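Local coordinates for protein arginine decarboxylase (Campylobacter jejuni subsp. jejuni, PDB 3NZP) that probably catalyses the pyridoxal-phosphate-dependent decarboxylation of arginine to agmatine, a step in the biosynthesis of polyamines such as spermidine, at residues G549-E561 against L596-S608. Residues are numbered along the deposited sequence; the frame is centred on the assembly and turned at random.
Sequences GIIEAQSILDTLE and LYLFLNDNGYLKS
Two backbone hydrogen bonds join the start of helix 556-561 to the last residue of helix 596-600 and the turn after it. I556 N donates to D602 O (3.0 Å), tilted from the carbonyl plane, and L557 N donates to L600 O (3.2 Å), lying in the plane of the L600 carbonyl. Amides in a helix's first turn have no carbonyl behind them within their own helix, so L600 O, at another helix's end, and D602 O, just beyond it, suit them well. Apolar side chains pack against each other and against nearby carbonyls. CD1 of L557 rests against CG of L600 (3.5 Å), the two branched side chains crossing at a slant. I556 has CG1 anti to its carbonyl carbon (chi1 -71°), which carries the chain along the turn; CD1 comes near F599 O (3.3 Å), and CG1 lies beside CA of G604 (4.2 Å). A CA-H...O contact from N603 CA to Q554 O (3.4 Å) extends the pairing, and the methyl of A553 meets CB of N603.

S555 positions the donor end. Its short hydroxyl suits the N-cap, turning back (chi1 72°) so that OG accepts from D558 N (3.2 Å), while D558 OD2 receives a weak, long bond from S555 N, completing a capping box; S555 CB lies near L600 O. Across the contact, N603 OD1 accepts from Y605 N (3.2 Å) in an Asx turn, and K607 NZ reaches D602 OD1 in a salt bridge, weak as a hydrogen bond, with E138 of the second subunit a long, weak second partner.

Beyond this shell, L557 and L560 pack on helix 567-579, while I556 and L600 touch L117 of the second subunit. The contact thus closes a three-helix excursion at the dimer interface, between strand 545-551, paired with strand 534-540, and the C-terminal tail leaving helix 586-600.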
ATOM      1  N   GLY B 549     -10.194  22.207 -14.190  1.00 52.62           N
ATOM      2  CA  GLY B 549     -10.556  21.020 -13.438  1.00 51.93           C
ATOM      3  C   GLY B 549      -9.668  20.778 -12.233  1.00 54.73           C
ATOM      4  O   GLY B 549      -9.108  19.690 -12.047  1.00 63.69           O
ATOM      5  N   ILE B 550      -9.539  21.805 -11.406  1.00 48.28           N
ATOM      6  CA  ILE B 550      -8.729  21.728 -10.206  1.00 42.10           C
ATOM      7  C   ILE B 550      -9.510  21.049  -9.078  1.00 35.76           C
ATOM      8  O   ILE B 550     -10.719  21.218  -8.958  1.00 39.57           O
ATOM      9  CB  ILE B 550      -8.323  23.150  -9.768  1.00 42.60           C
ATOM     10  CG1 ILE B 550      -7.623  23.847 -10.933  1.00 50.67           C
ATOM     11  CG2 ILE B 550      -7.425  23.102  -8.565  1.00 36.08           C
ATOM     12  CD1 ILE B 550      -7.246  25.291 -10.652  1.00 53.31           C
ATOM     13  N   ILE B 551      -8.822  20.242  -8.284  1.00 38.13           N
ATOM     14  CA  ILE B 551      -9.436  19.581  -7.137  1.00 39.25           C
ATOM     15  C   ILE B 551      -8.495  19.897  -5.987  1.00 41.26           C
ATOM     16  O   ILE B 551      -7.411  19.315  -5.867  1.00 40.94           O
ATOM     17  CB  ILE B 551      -9.511  18.044  -7.290  1.00 43.41           C
ATOM     18  CG1 ILE B 551     -10.344  17.672  -8.502  1.00 47.03           C
ATOM     19  CG2 ILE B 551     -10.227  17.447  -6.089  1.00 39.29           C
ATOM     20  CD1 ILE B 551     -11.769  18.161  -8.389  1.00 54.94           C
ATOM     21  N   GLU B 552      -8.904  20.833  -5.149  1.00 35.28           N
ATOM     22  CA  GLU B 552      -8.078  21.247  -4.038  1.00 37.43           C
ATOM     23  C   GLU B 552      -7.987  20.149  -2.980  1.00 34.42           C
ATOM     24  O   GLU B 552      -8.924  19.372  -2.796  1.00 31.10           O
ATOM     25  CB  GLU B 552      -8.653  22.545  -3.457  1.00 49.76           C
ATOM     26  CG  GLU B 552      -7.790  23.270  -2.451  1.00 61.48           C
ATOM     27  CD  GLU B 552      -8.211  24.711  -2.325  1.00 70.93           C
ATOM     28  OE1 GLU B 552      -9.395  24.990  -2.610  1.00 79.17           O
ATOM     29  OE2 GLU B 552      -7.376  25.560  -1.951  1.00 79.93           O
ATOM     30  N   ALA B 553      -6.845  20.072  -2.305  1.00 30.02           N
ATOM     31  CA  ALA B 553      -6.620  19.069  -1.271  1.00 27.38           C
ATOM     32  C   ALA B 553      -7.515  19.297  -0.055  1.00 35.29           C
ATOM     33  O   ALA B 553      -7.684  20.435   0.399  1.00 39.73           O
ATOM     34  CB  ALA B 553      -5.169  19.091  -0.854  1.00 21.08           C
ATOM     35  N   GLN B 554      -8.084  18.217   0.478  1.00 39.91           N
ATOM     36  CA  GLN B 554      -8.974  18.291   1.643  1.00 42.50           C
ATOM     37  C   GLN B 554      -8.415  19.053   2.834  1.00 42.62           C
ATOM     38  O   GLN B 554      -7.206  19.101   3.050  1.00 48.02           O
ATOM     39  CB  GLN B 554      -9.310  16.892   2.141  1.00 45.31           C
ATOM     40  CG  GLN B 554     -10.404  16.196   1.411  1.00 51.77           C
ATOM     41  CD  GLN B 554     -10.928  15.021   2.206  1.00 64.04           C
ATOM     42  OE1 GLN B 554     -10.146  14.216   2.747  1.00 65.49           O
ATOM     43  NE2 GLN B 554     -12.253  14.912   2.293  1.00 60.21           N
ATOM     44  N   SER B 555      -9.294  19.638   3.631  1.00 36.89           N
ATOM     45  CA  SER B 555      -8.823  20.336   4.813  1.00 35.69           C
ATOM     46  C   SER B 555      -8.765  19.299   5.920  1.00 38.52           C
ATOM     47  O   SER B 555      -9.431  18.256   5.849  1.00 32.52           O
ATOM     48  CB  SER B 555      -9.792  21.447   5.220  1.00 39.50           C
ATOM     49  OG  SER B 555     -10.976  20.893   5.761  1.00 34.42           O
ATOM     50  N   ILE B 556      -7.973  19.586   6.947  1.00 42.87           N
ATOM     51  CA  ILE B 556      -7.837  18.682   8.089  1.00 38.16           C
ATOM     52  C   ILE B 556      -9.217  18.225   8.560  1.00 34.50           C
ATOM     53  O   ILE B 556      -9.454  17.037   8.766  1.00 21.78           O
ATOM     54  CB  ILE B 556      -7.126  19.399   9.236  1.00 34.04           C
ATOM     55  CG1 ILE B 556      -5.665  19.594   8.889  1.00 20.90           C
ATOM     56  CG2 ILE B 556      -7.234  18.584  10.506  1.00 44.20           C
ATOM     57  CD1 ILE B 556      -4.974  20.418   9.919  1.00 32.67           C
ATOM     58  N   LEU B 557     -10.109  19.199   8.718  1.00 35.09           N
ATOM     59  CA  LEU B 557     -11.481  18.954   9.145  1.00 35.66           C
ATOM     60  C   LEU B 557     -12.158  17.921   8.249  1.00 40.69           C
ATOM     61  O   LEU B 557     -12.730  16.952   8.741  1.00 40.89           O
ATOM     62  CB  LEU B 557     -12.270  20.261   9.114  1.00 32.75           C
ATOM     63  CG  LEU B 557     -13.055  20.593  10.382  1.00 34.84           C
ATOM     64  CD1 LEU B 557     -12.204  20.291  11.587  1.00 31.20           C
ATOM     65  CD2 LEU B 557     -13.468  22.060  10.372  1.00 28.28           C
ATOM     66  N   ASP B 558     -12.093  18.134   6.935  1.00 43.18           N
ATOM     67  CA  ASP B 558     -12.701  17.197   5.995  1.00 41.28           C
ATOM     68  C   ASP B 558     -12.074  15.818   6.153  1.00 39.73           C
ATOM     69  O   ASP B 558     -12.761  14.802   6.131  1.00 35.31           O
ATOM     70  CB  ASP B 558     -12.516  17.649   4.549  1.00 55.01           C
ATOM     71  CG  ASP B 558     -13.313  18.908   4.207  1.00 63.65           C
ATOM     72  OD1 ASP B 558     -14.501  19.010   4.606  1.00 55.35           O
ATOM     73  OD2 ASP B 558     -12.741  19.791   3.517  1.00 69.98           O
ATOM     74  N   THR B 559     -10.760  15.784   6.306  1.00 34.93           N
ATOM     75  CA  THR B 559     -10.077  14.520   6.458  1.00 32.60           C
ATOM     76  C   THR B 559     -10.577  13.750   7.677  1.00 37.00           C
ATOM     77  O   THR B 559     -10.821  12.540   7.617  1.00 37.47           O
ATOM     78  CB  THR B 559      -8.583  14.748   6.570  1.00 28.17           C
ATOM     79  OG1 THR B 559      -8.121  15.381   5.373  1.00 26.94           O
ATOM     80  CG2 THR B 559      -7.852  13.429   6.775  1.00 23.56           C
ATOM     81  N   LEU B 560     -10.729  14.457   8.789  1.00 37.59           N
ATOM     82  CA  LEU B 560     -11.199  13.829  10.012  1.00 35.08           C
ATOM     83  C   LEU B 560     -12.589  13.275   9.807  1.00 36.28           C
ATOM     84  O   LEU B 560     -12.909  12.189  10.283  1.00 37.85           O
ATOM     85  CB  LEU B 560     -11.223  14.839  11.158  1.00 32.99           C
ATOM     86  CG  LEU B 560      -9.864  15.233  11.719  1.00 33.73           C
ATOM     87  CD1 LEU B 560     -10.048  16.361  12.722  1.00 35.63           C
ATOM     88  CD2 LEU B 560      -9.196  14.027  12.353  1.00 20.04           C
ATOM     89  N   GLU B 561     -13.423  14.025   9.098  1.00 37.37           N
ATOM     90  CA  GLU B 561     -14.782  13.575   8.846  1.00 38.86           C
ATOM     91  C   GLU B 561     -14.783  12.286   8.041  1.00 41.10           C
ATOM     92  O   GLU B 561     -15.544  11.373   8.326  1.00 41.91           O
ATOM     93  CB  GLU B 561     -15.563  14.627   8.086  1.00 42.72           C
ATOM     94  CG  GLU B 561     -17.047  14.458   8.245  1.00 58.55           C
ATOM     95  CD  GLU B 561     -17.825  15.319   7.283  1.00 69.65           C
ATOM     96  OE1 GLU B 561     -17.302  16.384   6.878  1.00 69.05           O
ATOM     97  OE2 GLU B 561     -18.963  14.926   6.931  1.00 83.38           O
ATOM     98  N   LEU B 596      -6.898  28.610  15.413  1.00 27.44           N
ATOM     99  CA  LEU B 596      -7.404  27.252  15.378  1.00 36.70           C
ATOM    100  C   LEU B 596      -8.340  27.013  14.185  1.00 38.69           C
ATOM    101  O   LEU B 596      -8.246  25.990  13.503  1.00 44.52           O
ATOM    102  CB  LEU B 596      -8.142  26.938  16.677  1.00 31.20           C
ATOM    103  CG  LEU B 596      -8.515  25.481  16.875  1.00 34.87           C
ATOM    104  CD1 LEU B 596      -7.261  24.617  16.846  1.00 35.80           C
ATOM    105  CD2 LEU B 596      -9.231  25.336  18.192  1.00 42.43           C
ATOM    106  N   TYR B 597      -9.238  27.959  13.923  1.00 35.37           N
ATOM    107  CA  TYR B 597     -10.189  27.812  12.830  1.00 28.95           C
ATOM    108  C   TYR B 597      -9.532  27.918  11.471  1.00 23.82           C
ATOM    109  O   TYR B 597      -9.998  27.341  10.491  1.00 33.35           O
ATOM    110  CB  TYR B 597     -11.328  28.830  12.981  1.00 24.46           C
ATOM    111  CG  TYR B 597     -12.434  28.347  13.898  1.00 45.74           C
ATOM    112  CD1 TYR B 597     -12.140  27.886  15.197  1.00 59.93           C
ATOM    113  CD2 TYR B 597     -13.766  28.305  13.466  1.00 42.09           C
ATOM    114  CE1 TYR B 597     -13.147  27.385  16.048  1.00 64.32           C
ATOM    115  CE2 TYR B 597     -14.787  27.809  14.303  1.00 58.04           C
ATOM    116  CZ  TYR B 597     -14.467  27.352  15.587  1.00 66.71           C
ATOM    117  OH  TYR B 597     -15.469  26.860  16.414  1.00 74.10           O
ATOM    118  N   LEU B 598      -8.430  28.641  11.414  1.00 26.32           N
ATOM    119  CA  LEU B 598      -7.705  28.802  10.173  1.00 30.66           C
ATOM    120  C   LEU B 598      -6.984  27.506   9.827  1.00 43.28           C
ATOM    121  O   LEU B 598      -6.952  27.089   8.662  1.00 50.73           O
ATOM    122  CB  LEU B 598      -6.690  29.925  10.320  1.00 29.50           C
ATOM    123  CG  LEU B 598      -5.675  29.946   9.187  1.00 28.45           C
ATOM    124  CD1 LEU B 598      -6.394  30.364   7.920  1.00 43.70           C
ATOM    125  CD2 LEU B 598      -4.538  30.896   9.497  1.00 20.57           C
ATOM    126  N   PHE B 599      -6.406  26.867  10.844  1.00 45.24           N
ATOM    127  CA  PHE B 599      -5.669  25.612  10.645  1.00 46.96           C
ATOM    128  C   PHE B 599      -6.570  24.433  10.332  1.00 39.21           C
ATOM    129  O   PHE B 599      -6.158  23.494   9.656  1.00 42.43           O
ATOM    130  CB  PHE B 599      -4.830  25.273  11.881  1.00 47.87           C
ATOM    131  CG  PHE B 599      -3.894  26.369  12.294  1.00 69.50           C
ATOM    132  CD1 PHE B 599      -3.202  27.115  11.334  1.00 75.42           C
ATOM    133  CD2 PHE B 599      -3.703  26.671  13.641  1.00 73.74           C
ATOM    134  CE1 PHE B 599      -2.342  28.153  11.709  1.00 71.63           C
ATOM    135  CE2 PHE B 599      -2.845  27.707  14.026  1.00 74.09           C
ATOM    136  CZ  PHE B 599      -2.164  28.447  13.058  1.00 69.39           C
ATOM    137  N   LEU B 600      -7.794  24.488  10.841  1.00 34.93           N
ATOM    138  CA  LEU B 600      -8.758  23.429  10.625  1.00 39.03           C
ATOM    139  C   LEU B 600      -9.245  23.399   9.185  1.00 43.96           C
ATOM    140  O   LEU B 600      -9.469  22.326   8.610  1.00 43.75           O
ATOM    141  CB  LEU B 600      -9.946  23.602  11.577  1.00 31.86           C
ATOM    142  CG  LEU B 600      -9.958  22.736  12.837  1.00 35.16           C
ATOM    143  CD1 LEU B 600      -8.629  22.815  13.544  1.00 35.26           C
ATOM    144  CD2 LEU B 600     -11.078  23.190  13.747  1.00 35.50           C
ATOM    145  N   ASN B 601      -9.400  24.582   8.603  1.00 41.93           N
ATOM    146  CA  ASN B 601      -9.871  24.701   7.235  1.00 47.94           C
ATOM    147  C   ASN B 601      -8.730  24.740   6.226  1.00 47.43           C
ATOM    148  O   ASN B 601      -8.899  25.187   5.095  1.00 45.41           O
ATOM    149  CB  ASN B 601     -10.752  25.941   7.104  1.00 49.41           C
ATOM    150  CG  ASN B 601     -12.126  25.742   7.728  1.00 59.08           C
ATOM    151  OD1 ASN B 601     -12.972  25.027   7.180  1.00 59.90           O
ATOM    152  ND2 ASN B 601     -12.354  26.369   8.882  1.00 61.83           N
ATOM    153  N   ASP B 602      -7.569  24.253   6.636  1.00 49.48           N
ATOM    154  CA  ASP B 602      -6.410  24.240   5.766  1.00 51.09           C
ATOM    155  C   ASP B 602      -5.941  22.797   5.539  1.00 51.88           C
ATOM    156  O   ASP B 602      -6.206  21.926   6.367  1.00 52.76           O
ATOM    157  CB  ASP B 602      -5.306  25.076   6.413  1.00 59.68           C
ATOM    158  CG  ASP B 602      -4.247  25.506   5.427  1.00 76.78           C
ATOM    159  OD1 ASP B 602      -3.232  26.087   5.874  1.00 84.01           O
ATOM    160  OD2 ASP B 602      -4.429  25.269   4.209  1.00 85.20           O
ATOM    161  N   ASN B 603      -5.268  22.531   4.419  1.00 55.84           N
ATOM    162  CA  ASN B 603      -4.788  21.172   4.134  1.00 48.76           C
ATOM    163  C   ASN B 603      -3.698  20.826   5.135  1.00 50.41           C
ATOM    164  O   ASN B 603      -3.099  21.719   5.751  1.00 54.72           O
ATOM    165  CB  ASN B 603      -4.234  21.068   2.715  1.00 44.70           C
ATOM    166  CG  ASN B 603      -3.016  21.922   2.517  1.00 54.13           C
ATOM    167  OD1 ASN B 603      -1.914  21.413   2.283  1.00 52.42           O
ATOM    168  ND2 ASN B 603      -3.196  23.240   2.627  1.00 69.41           N
ATOM    169  N   GLY B 604      -3.423  19.533   5.275  1.00 48.45           N
ATOM    170  CA  GLY B 604      -2.431  19.093   6.242  1.00 51.17           C
ATOM    171  C   GLY B 604      -0.984  19.055   5.799  1.00 47.55           C
ATOM    172  O   GLY B 604      -0.114  18.584   6.532  1.00 49.49           O
ATOM    173  N   TYR B 605      -0.713  19.537   4.597  1.00 51.37           N
ATOM    174  CA  TYR B 605       0.654  19.526   4.123  1.00 50.55           C
ATOM    175  C   TYR B 605       1.451  20.643   4.765  1.00 50.98           C
ATOM    176  O   TYR B 605       0.910  21.697   5.133  1.00 47.44           O
ATOM    177  CB  TYR B 605       0.694  19.619   2.597  1.00 49.47           C
ATOM    178  CG  TYR B 605       0.439  18.276   1.935  1.00 60.85           C
ATOM    179  CD1 TYR B 605      -0.810  17.955   1.395  1.00 56.01           C
ATOM    180  CD2 TYR B 605       1.451  17.308   1.882  1.00 62.86           C
ATOM    181  CE1 TYR B 605      -1.046  16.699   0.814  1.00 60.15           C
ATOM    182  CE2 TYR B 605       1.231  16.052   1.309  1.00 60.82           C
ATOM    183  CZ  TYR B 605      -0.021  15.751   0.776  1.00 67.04           C
ATOM    184  OH  TYR B 605      -0.245  14.503   0.212  1.00 62.67           O
ATOM    185  N   LEU B 606       2.741  20.367   4.927  1.00 49.90           N
ATOM    186  CA  LEU B 606       3.696  21.287   5.529  1.00 53.30           C
ATOM    187  C   LEU B 606       4.090  22.426   4.604  1.00 57.23           C
ATOM    188  O   LEU B 606       3.985  22.316   3.384  1.00 60.42           O
ATOM    189  CB  LEU B 606       4.955  20.526   5.932  1.00 44.26           C
ATOM    190  CG  LEU B 606       4.944  19.819   7.288  1.00 48.64           C
ATOM    191  CD1 LEU B 606       3.763  18.883   7.371  1.00 53.06           C
ATOM    192  CD2 LEU B 606       6.251  19.062   7.486  1.00 38.66           C
ATOM    193  N   LYS B 607       4.555  23.519   5.202  1.00 59.56           N
ATOM    194  CA  LYS B 607       5.004  24.699   4.463  1.00 63.37           C
ATOM    195  C   LYS B 607       6.474  24.924   4.777  1.00 71.43           C
ATOM    196  O   LYS B 607       6.969  24.489   5.821  1.00 79.39           O
ATOM    197  CB  LYS B 607       4.182  25.921   4.874  1.00 50.31           C
ATOM    198  CG  LYS B 607       2.713  25.754   4.559  1.00 63.10           C
ATOM    199  CD  LYS B 607       1.805  26.650   5.396  1.00 61.41           C
ATOM    200  CE  LYS B 607       0.326  26.522   4.965  1.00 57.44           C
ATOM    201  NZ  LYS B 607      -0.264  25.128   4.943  1.00 57.22           N
ATOM    202  N   SER B 608       7.180  25.596   3.876  1.00 77.17           N
ATOM    203  CA  SER B 608       8.600  25.852   4.091  1.00 75.06           C
ATOM    204  C   SER B 608       8.758  26.619   5.408  1.00 72.94           C
ATOM    205  O   SER B 608       7.919  27.453   5.766  1.00 72.63           O
ATOM    206  CB  SER B 608       9.163  26.650   2.907  1.00 78.07           C
ATOM    207  OG  SER B 608      10.572  26.528   2.822  1.00 79.59           O
TER